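Local atomic coordinates of oxidoreductase (Methanosarcina mazei, PDB entry 3KA7), a protein that binds flavin-adenine dinucleotide and probably works as an oxidoreductase of the flavin-containing amine oxidoreductase family. Residues Tyr303-Asn308 / Gly349-Lys354. Sequence-based numbering, arbitrary orientation.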
ATOM      1  N   TYR A 303      -7.840 -18.863   6.960  1.00 10.63           N
ATOM      2  CA  TYR A 303      -8.175 -19.636   8.164  1.00 11.73           C
ATOM      3  C   TYR A 303      -7.048 -19.662   9.194  1.00 12.38           C
ATOM      4  O   TYR A 303      -6.528 -20.727   9.544  1.00 13.39           O
ATOM      5  CB  TYR A 303      -8.639 -21.056   7.782  1.00 11.21           C
ATOM      6  CG  TYR A 303      -9.980 -21.004   7.091  1.00 12.09           C
ATOM      7  CD1 TYR A 303     -11.151 -21.193   7.803  1.00 13.90           C
ATOM      8  CD2 TYR A 303     -10.069 -20.705   5.730  1.00 13.62           C
ATOM      9  CE1 TYR A 303     -12.398 -21.109   7.183  1.00 15.07           C
ATOM     10  CE2 TYR A 303     -11.315 -20.619   5.088  1.00 14.63           C
ATOM     11  CZ  TYR A 303     -12.470 -20.814   5.828  1.00 14.50           C
ATOM     12  OH  TYR A 303     -13.701 -20.730   5.215  1.00 16.47           O
ATOM     13  N   THR A 304      -6.685 -18.474   9.669  1.00 12.44           N
ATOM     14  CA  THR A 304      -5.596 -18.281  10.610  1.00 12.24           C
ATOM     15  C   THR A 304      -6.087 -17.420  11.764  1.00 12.31           C
ATOM     16  O   THR A 304      -7.210 -16.894  11.733  1.00 12.89           O
ATOM     17  CB  THR A 304      -4.489 -17.481   9.954  1.00 12.52           C
ATOM     18  OG1 THR A 304      -5.040 -16.230   9.517  1.00 11.86           O
ATOM     19  CG2 THR A 304      -3.918 -18.239   8.737  1.00 12.97           C
ATOM     20  N   ARG A 305      -5.224 -17.240  12.764  1.00 12.18           N
ATOM     21  CA  ARG A 305      -5.485 -16.288  13.849  1.00 11.56           C
ATOM     22  C   ARG A 305      -5.324 -14.849  13.366  1.00 10.89           C
ATOM     23  O   ARG A 305      -6.145 -13.990  13.686  1.00 11.52           O
ATOM     24  CB  ARG A 305      -4.498 -16.500  14.998  1.00 11.64           C
ATOM     25  CG  ARG A 305      -4.530 -17.886  15.629  1.00 12.43           C
ATOM     26  CD  ARG A 305      -3.201 -18.188  16.307  1.00 13.70           C
ATOM     27  NE  ARG A 305      -3.173 -19.550  16.828  1.00 15.43           N
ATOM     28  CZ  ARG A 305      -2.947 -20.625  16.081  1.00 17.78           C
ATOM     29  NH1 ARG A 305      -2.713 -20.505  14.779  1.00 16.78           N
ATOM     30  NH2 ARG A 305      -2.952 -21.827  16.637  1.00 19.63           N
ATOM     31  N   ARG A 306      -4.264 -14.596  12.597  1.00 10.22           N
ATOM     32  CA  ARG A 306      -3.892 -13.225  12.215  1.00  9.44           C
ATOM     33  C   ARG A 306      -3.350 -13.074  10.788  1.00  8.82           C
ATOM     34  O   ARG A 306      -3.673 -12.101  10.108  1.00  8.62           O
ATOM     35  CB  ARG A 306      -2.867 -12.655  13.195  1.00  9.98           C
ATOM     36  CG  ARG A 306      -3.442 -12.323  14.552  1.00 11.05           C
ATOM     37  CD  ARG A 306      -4.375 -11.146  14.408  1.00 16.09           C
ATOM     38  NE  ARG A 306      -5.272 -10.948  15.538  1.00 22.38           N
ATOM     39  CZ  ARG A 306      -4.883 -10.857  16.795  1.00 25.11           C
ATOM     40  NH1 ARG A 306      -3.591 -10.945  17.075  1.00 29.40           N
ATOM     41  NH2 ARG A 306      -5.774 -10.659  17.768  1.00 24.49           N
ATOM     42  N   ILE A 307      -2.497 -13.993  10.343  1.00  8.06           N
ATOM     43  CA  ILE A 307      -1.858 -13.834   9.019  1.00  7.93           C
ATOM     44  C   ILE A 307      -2.897 -13.842   7.894  1.00  8.27           C
ATOM     45  O   ILE A 307      -3.741 -14.736   7.826  1.00  8.26           O
ATOM     46  CB  ILE A 307      -0.767 -14.898   8.776  1.00  8.27           C
ATOM     47  CG1 ILE A 307       0.421 -14.626   9.714  1.00  9.65           C
ATOM     48  CG2 ILE A 307      -0.278 -14.843   7.337  1.00  7.15           C
ATOM     49  CD1 ILE A 307       1.554 -15.656   9.632  1.00 11.62           C
ATOM     50  N   ASN A 308      -2.867 -12.815   7.048  1.00  7.66           N
ATOM     51  CA  ASN A 308      -3.847 -12.693   5.956  1.00  7.43           C
ATOM     52  C   ASN A 308      -3.349 -13.247   4.630  1.00  6.88           C
ATOM     53  O   ASN A 308      -4.132 -13.677   3.773  1.00  7.10           O
ATOM     54  CB  ASN A 308      -4.226 -11.233   5.748  1.00  7.33           C
ATOM     55  CG  ASN A 308      -4.795 -10.607   6.990  1.00  8.26           C
ATOM     56  OD1 ASN A 308      -4.238  -9.646   7.496  1.00  8.94           O
ATOM     57  ND2 ASN A 308      -5.899 -11.174   7.512  1.00  8.71           N
ATOM     58  N   GLY A 349       0.835 -14.616  15.092  1.00 13.64           N
ATOM     59  CA  GLY A 349       1.314 -14.778  13.721  1.00 13.09           C
ATOM     60  C   GLY A 349       2.307 -15.929  13.629  1.00 13.41           C
ATOM     61  O   GLY A 349       2.283 -16.727  12.688  1.00 12.72           O
ATOM     62  N   LEU A 350       3.187 -16.004  14.614  1.00 13.74           N
ATOM     63  CA  LEU A 350       4.192 -17.067  14.668  1.00 15.14           C
ATOM     64  C   LEU A 350       3.561 -18.450  14.785  1.00 15.40           C
ATOM     65  O   LEU A 350       4.055 -19.426  14.185  1.00 16.54           O
ATOM     66  CB  LEU A 350       5.164 -16.808  15.814  1.00 15.04           C
ATOM     67  CG  LEU A 350       6.087 -15.614  15.584  1.00 16.10           C
ATOM     68  CD1 LEU A 350       7.014 -15.430  16.771  1.00 16.46           C
ATOM     69  CD2 LEU A 350       6.896 -15.810  14.320  1.00 16.73           C
ATOM     70  N   GLU A 351       2.464 -18.535  15.536  1.00 15.67           N
ATOM     71  CA  GLU A 351       1.693 -19.771  15.648  1.00 16.16           C
ATOM     72  C   GLU A 351       1.071 -20.122  14.304  1.00 15.25           C
ATOM     73  O   GLU A 351       1.043 -21.295  13.911  1.00 14.66           O
ATOM     74  CB  GLU A 351       0.573 -19.628  16.681  1.00 16.69           C
ATOM     75  CG  GLU A 351       1.074 -19.341  18.081  1.00 21.74           C
ATOM     76  CD  GLU A 351       2.227 -20.233  18.452  1.00 27.70           C
ATOM     77  OE1 GLU A 351       2.027 -21.466  18.519  1.00 30.85           O
ATOM     78  OE2 GLU A 351       3.344 -19.706  18.663  1.00 31.63           O
ATOM     79  N   ASP A 352       0.565 -19.101  13.602  1.00 14.03           N
ATOM     80  CA  ASP A 352      -0.049 -19.314  12.285  1.00 13.76           C
ATOM     81  C   ASP A 352       0.913 -19.965  11.299  1.00 13.82           C
ATOM     82  O   ASP A 352       0.489 -20.781  10.482  1.00 13.24           O
ATOM     83  CB  ASP A 352      -0.533 -17.997  11.648  1.00 13.36           C
ATOM     84  CG  ASP A 352      -1.821 -17.473  12.264  1.00 13.16           C
ATOM     85  OD1 ASP A 352      -2.584 -18.265  12.861  1.00 12.41           O
ATOM     86  OD2 ASP A 352      -2.064 -16.251  12.125  1.00 11.06           O
ATOM     87  N   LEU A 353       2.181 -19.548  11.343  1.00 13.92           N
ATOM     88  CA  LEU A 353       3.228 -20.047  10.437  1.00 14.39           C
ATOM     89  C   LEU A 353       3.342 -21.571  10.491  1.00 14.60           C
ATOM     90  O   LEU A 353       3.532 -22.232   9.473  1.00 13.95           O
ATOM     91  CB  LEU A 353       4.581 -19.428  10.799  1.00 15.04           C
ATOM     92  CG  LEU A 353       4.760 -17.932  10.550  1.00 15.27           C
ATOM     93  CD1 LEU A 353       6.186 -17.500  10.914  1.00 15.99           C
ATOM     94  CD2 LEU A 353       4.453 -17.621   9.094  1.00 17.10           C
ATOM     95  N   LYS A 354       3.208 -22.119  11.689  1.00 15.02           N
ATOM     96  CA  LYS A 354       3.338 -23.559  11.881  1.00 15.70           C
ATOM     97  C   LYS A 354       2.201 -24.316  11.202  1.00 15.77           C
ATOM     98  O   LYS A 354       2.365 -25.471  10.804  1.00 16.63           O
ATOM     99  CB  LYS A 354       3.351 -23.880  13.374  1.00 16.13           C
ATOM    100  CG  LYS A 354       4.456 -23.177  14.150  1.00 17.90           C
ATOM    101  CD  LYS A 354       4.295 -23.457  15.649  1.00 21.93           C
ATOM    102  CE  LYS A 354       5.229 -22.600  16.496  1.00 24.80           C
ATOM    103  NZ  LYS A 354       5.181 -23.044  17.918  1.00 27.42           N
TER
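Asp352, on helix 342-356 within the segment 349-354, faces the turn that leads into the strand at Ile307, and the backbones come close at two points, Thr304 to Asp352 with CA atoms 5.9 Å apart and Arg306 to Gly349. The buried Asp352 carboxylate accepts three successive backbone N-H groups. Its OD1 takes Arg305 N at 2.8 Å from the syn side but tilted out of the carboxylate plane; its OD2 takes Arg306 N through the syn lone pair and, from the anti side and also tilted out of the plane, Ile307 N at 2.9 Å in a nearly straight bond (173°). A fourth donor, Arg305 NH1, makes a salt bridge to OD1 at 3.0 Å, arriving from the opposite face to Arg305 N. That oxygen lies only 1° out of the guanidinium plane, while Glu351 CB sits over the centre of one face. With two donors on each oxygen, the carboxylate is fixed in rotation and its charged form is probably favoured. An alanine in place of Asp352 would probably leave the three turn amides and the Arg305 guanidinium without this acceptor and the turn less firmly tied to the helix. Within the turn, Thr304 OG1 (chi1 58°) donates to Ile307 O at 2.6 Å. Ile307 CD1 packs 3.5 Å from Leu353 CD2 and against Asp352 CB. Glu355 and Glu345 form salt bridges with Arg305 and Arg306 respectively. This is structural packing, one buried helix carboxylate gathering loop amides where strand 307-311 begins, the Ile307 side chain about 12 Å from bound FAD; strand 326-334 also meets Ile307 and Leu353.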